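Local coordinates for Er-derived vesicles protein ERV41 (Saccharomyces cerevisiae, PDB 3ZLC), which travels in COPII-coated vesicles, is required for efficient transport of some secretory proteins to the Golgi, and facilitates retrograde transport to the endoplasmic reticulum, at residues Phe163-Leu174 / Leu203-Val214. Sequence-based numbering, arbitrary orientation. Where two conformers were deposited one is given.
Sequences FGDFYPYIDNPL and LGAEVDTNQYSV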
# COMPACT_ATOMS: atom_id res chain seq x y z
N PHE A 163 -8.28 -0.23 5.59
CA PHE A 163 -8.66 0.91 6.43
C PHE A 163 -9.54 0.39 7.54
O PHE A 163 -10.56 -0.27 7.28
CB PHE A 163 -9.49 1.92 5.62
CG PHE A 163 -8.73 2.56 4.50
CD1 PHE A 163 -8.63 1.93 3.27
CD2 PHE A 163 -8.07 3.77 4.70
CE1 PHE A 163 -7.91 2.51 2.22
CE2 PHE A 163 -7.34 4.37 3.65
CZ PHE A 163 -7.26 3.73 2.42
N GLY A 164 -9.15 0.69 8.78
CA GLY A 164 -9.99 0.35 9.92
C GLY A 164 -9.71 -1.03 10.49
O GLY A 164 -8.58 -1.53 10.43
N ASP A 165 -10.73 -1.64 11.08
CA ASP A 165 -10.58 -2.95 11.71
C ASP A 165 -10.77 -4.08 10.68
O ASP A 165 -11.69 -4.04 9.87
CB ASP A 165 -11.62 -3.11 12.81
CG ASP A 165 -11.40 -2.13 13.96
OD1 ASP A 165 -10.24 -1.80 14.23
OD2 ASP A 165 -12.40 -1.68 14.56
N PHE A 166 -9.93 -5.10 10.73
CA PHE A 166 -10.11 -6.21 9.81
C PHE A 166 -11.41 -6.92 10.17
O PHE A 166 -11.84 -6.90 11.33
CB PHE A 166 -8.91 -7.16 9.84
CG PHE A 166 -8.46 -7.61 8.47
CD1 PHE A 166 -7.84 -6.71 7.59
CD2 PHE A 166 -8.65 -8.93 8.06
CE1 PHE A 166 -7.43 -7.12 6.32
CE2 PHE A 166 -8.23 -9.35 6.80
CZ PHE A 166 -7.63 -8.44 5.92
N TYR A 167 -12.09 -7.49 9.18
CA TYR A 167 -13.36 -8.17 9.47
C TYR A 167 -13.47 -9.37 8.53
O TYR A 167 -12.77 -9.40 7.51
CB TYR A 167 -14.55 -7.20 9.34
CG TYR A 167 -14.65 -6.51 8.01
CD1 TYR A 167 -13.86 -5.40 7.71
CD2 TYR A 167 -15.56 -6.94 7.05
CE1 TYR A 167 -13.96 -4.75 6.48
CE2 TYR A 167 -15.67 -6.30 5.82
CZ TYR A 167 -14.87 -5.21 5.55
OH TYR A 167 -14.97 -4.57 4.33
N PRO A 168 -14.32 -10.35 8.87
CA PRO A 168 -14.28 -11.63 8.14
C PRO A 168 -14.69 -11.51 6.67
O PRO A 168 -14.31 -12.37 5.86
CB PRO A 168 -15.30 -12.49 8.89
CG PRO A 168 -15.30 -11.92 10.27
CD PRO A 168 -15.15 -10.45 10.09
N TYR A 169 -15.44 -10.47 6.32
CA TYR A 169 -15.98 -10.33 4.97
C TYR A 169 -15.09 -9.48 4.08
O TYR A 169 -15.42 -9.24 2.91
CB TYR A 169 -17.36 -9.66 5.02
CG TYR A 169 -18.20 -10.08 6.21
CD1 TYR A 169 -18.37 -11.43 6.52
CD2 TYR A 169 -18.81 -9.13 7.02
CE1 TYR A 169 -19.15 -11.82 7.63
CE2 TYR A 169 -19.59 -9.51 8.12
CZ TYR A 169 -19.75 -10.86 8.41
OH TYR A 169 -20.54 -11.24 9.48
N ILE A 170 -13.98 -9.00 4.64
CA ILE A 170 -13.16 -8.01 3.96
C ILE A 170 -12.60 -8.52 2.63
O ILE A 170 -12.30 -9.70 2.46
CB ILE A 170 -12.03 -7.48 4.89
CG1 ILE A 170 -11.49 -6.13 4.40
CG2 ILE A 170 -10.92 -8.49 5.04
CD1 ILE A 170 -10.63 -5.43 5.48
N ASP A 171 -12.50 -7.63 1.65
CA ASP A 171 -11.96 -8.00 0.36
C ASP A 171 -11.40 -6.71 -0.20
O ASP A 171 -12.12 -5.93 -0.81
CB ASP A 171 -13.08 -8.56 -0.54
CG ASP A 171 -12.54 -9.15 -1.85
OD1 ASP A 171 -11.36 -8.86 -2.17
OD2 ASP A 171 -13.26 -9.90 -2.55
N ASN A 172 -10.12 -6.45 0.07
CA ASN A 172 -9.48 -5.20 -0.33
C ASN A 172 -8.89 -5.34 -1.72
O ASN A 172 -8.17 -6.31 -2.00
CB ASN A 172 -8.35 -4.85 0.66
CG ASN A 172 -8.85 -4.69 2.08
OD1 ASN A 172 -9.73 -3.85 2.35
ND2 ASN A 172 -8.33 -5.51 3.01
N PRO A 173 -9.17 -4.38 -2.62
CA PRO A 173 -8.66 -4.57 -3.98
C PRO A 173 -7.13 -4.72 -4.06
O PRO A 173 -6.66 -5.47 -4.92
CB PRO A 173 -9.06 -3.28 -4.69
CG PRO A 173 -10.22 -2.71 -3.87
CD PRO A 173 -10.04 -3.20 -2.47
N LEU A 174 -6.38 -4.03 -3.21
CA LEU A 174 -4.91 -4.09 -3.33
C LEU A 174 -4.25 -5.26 -2.61
O LEU A 174 -3.08 -5.53 -2.84
CB LEU A 174 -4.25 -2.77 -2.92
CG LEU A 174 -4.76 -1.58 -3.73
CD1 LEU A 174 -4.06 -0.31 -3.25
CD2 LEU A 174 -4.57 -1.80 -5.23
N LEU A 203 -21.88 -7.73 13.06
CA LEU A 203 -20.60 -7.46 13.71
C LEU A 203 -20.71 -6.37 14.79
O LEU A 203 -19.95 -6.38 15.77
CB LEU A 203 -19.56 -7.04 12.66
CG LEU A 203 -19.19 -8.12 11.63
CD1 LEU A 203 -18.09 -7.62 10.71
CD2 LEU A 203 -18.76 -9.40 12.32
N GLY A 204 -21.64 -5.44 14.61
CA GLY A 204 -21.80 -4.33 15.54
C GLY A 204 -21.29 -3.02 14.97
O GLY A 204 -20.49 -3.00 14.03
N ALA A 205 -21.74 -1.91 15.55
CA ALA A 205 -21.34 -0.58 15.08
C ALA A 205 -20.01 -0.13 15.68
O ALA A 205 -19.39 0.81 15.18
CB ALA A 205 -22.44 0.44 15.39
N GLU A 206 -19.58 -0.80 16.74
CA GLU A 206 -18.33 -0.46 17.41
C GLU A 206 -17.10 -0.83 16.60
O GLU A 206 -16.01 -0.29 16.82
CB GLU A 206 -18.26 -1.11 18.80
CG GLU A 206 -18.13 -2.62 18.78
CD GLU A 206 -19.45 -3.34 18.56
OE1 GLU A 206 -20.50 -2.66 18.48
OE2 GLU A 206 -19.45 -4.59 18.48
N VAL A 207 -17.25 -1.76 15.66
CA VAL A 207 -16.11 -2.15 14.83
C VAL A 207 -15.99 -1.20 13.65
O VAL A 207 -16.97 -0.92 12.96
CB VAL A 207 -16.20 -3.64 14.38
CG1 VAL A 207 -17.43 -3.88 13.55
CG2 VAL A 207 -14.95 -4.06 13.62
N ASP A 208 -14.78 -0.69 13.42
CA ASP A 208 -14.53 0.28 12.36
C ASP A 208 -14.31 -0.42 11.00
O ASP A 208 -13.18 -0.52 10.52
CB ASP A 208 -13.31 1.15 12.72
CG ASP A 208 -13.13 2.33 11.77
OD1 ASP A 208 -14.01 2.56 10.92
OD2 ASP A 208 -12.10 3.03 11.88
N THR A 209 -15.39 -0.88 10.39
CA THR A 209 -15.32 -1.61 9.12
C THR A 209 -15.44 -0.68 7.92
O THR A 209 -16.33 0.18 7.87
CB THR A 209 -16.41 -2.69 9.02
OG1 THR A 209 -17.68 -2.13 9.40
CG2 THR A 209 -16.09 -3.83 9.97
N ASN A 210 -14.55 -0.87 6.94
CA ASN A 210 -14.55 -0.06 5.73
C ASN A 210 -14.18 -0.94 4.56
O ASN A 210 -13.43 -1.92 4.71
CB ASN A 210 -13.49 1.05 5.81
CG ASN A 210 -13.70 1.97 6.99
OD1 ASN A 210 -14.34 3.01 6.87
ND2 ASN A 210 -13.16 1.59 8.15
N GLN A 211 -14.69 -0.58 3.39
CA GLN A 211 -14.23 -1.20 2.15
C GLN A 211 -13.86 -0.09 1.17
O GLN A 211 -14.28 1.07 1.33
CB GLN A 211 -15.35 -2.10 1.59
CG GLN A 211 -16.67 -1.37 1.28
CD GLN A 211 -17.80 -2.36 1.07
OE1 GLN A 211 -18.14 -3.13 1.98
NE2 GLN A 211 -18.38 -2.36 -0.13
N TYR A 212 -13.04 -0.41 0.18
CA TYR A 212 -12.67 0.61 -0.79
C TYR A 212 -12.64 0.10 -2.21
O TYR A 212 -12.52 -1.12 -2.46
CB TYR A 212 -11.33 1.28 -0.41
CG TYR A 212 -10.10 0.39 -0.48
CD1 TYR A 212 -9.75 -0.43 0.58
CD2 TYR A 212 -9.24 0.43 -1.59
CE1 TYR A 212 -8.59 -1.23 0.54
CE2 TYR A 212 -8.09 -0.36 -1.64
CZ TYR A 212 -7.77 -1.16 -0.58
OH TYR A 212 -6.64 -1.95 -0.66
N SER A 213 -12.78 1.05 -3.13
CA SER A 213 -12.55 0.81 -4.54
C SER A 213 -11.32 1.59 -4.90
O SER A 213 -10.84 2.41 -4.10
CB SER A 213 -13.74 1.27 -5.39
OG SER A 213 -13.99 2.67 -5.26
N VAL A 214 -10.79 1.36 -6.09
CA VAL A 214 -9.49 1.95 -6.44
C VAL A 214 -9.39 2.13 -7.94
O VAL A 214 -10.00 1.37 -8.71
CB VAL A 214 -8.32 1.08 -5.88
CG1 VAL A 214 -8.41 -0.33 -6.41
CG2 VAL A 214 -6.95 1.69 -6.21
O HOH W 1 -12.15 -2.45 7.81
O HOH W 2 -10.42 -1.62 4.06
O HOH W 3 -17.10 -3.23 4.35
O HOH W 4 -13.51 -3.66 -1.89
O HOH W 5 -11.84 -3.13 0.88
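Tyr212 pushes its ring between Phe163 and Pro173, so that both faces are covered. On one face Pro173 CD sits over the centre, a CH-pi contact 3.6 Å from the Tyr212 ring centroid; on the other comes the edge of Phe163, a T-shaped pair with planes at 79°. With chi1 at 66°, Tyr212 CG stands between its own backbone N and carbonyl carbon, which swings the phenol across the loop; there OH accepts a bond from Leu174 N (3.3 Å) and donates to Phe161 O, which fixes the rotation of the hydroxyl.

At the other end, Asp165 and Asp208 bind reciprocally: Asp165 N gives to Asp208 O at 2.8 Å, and Asp208 N returns a bond to Asp165 OD2, also 2.8 Å, reaching it from above the carboxylate plane. Asp208 centres an inverse gamma turn leading into strand 209-219.

Between these two grips lies Tyr167, with Thr209 CB over one face, 4.2 Å from the ring centroid, and Ile170 CB over the opposite one. Its OH ends 3.1 Å from Asn210 O, while Leu203 CD1 touches both Tyr169 CE2 (3.5 Å) and Tyr167 CB. Ordered waters fill in between the two chains: one accepts from Phe163 N and donates to Asn172 OD1 and Asn210 O, and another accepts from Tyr212 N and donates to Asn172 OD1.

The loop between strands 156-163 and 177-179 thus lies along strand 209-219 in this lumenal domain. Packing on the faces of Tyr167 and Tyr212 supplies two ring-centred apolar contacts, while direct bonds and waters meet backbone polar atoms along the seam.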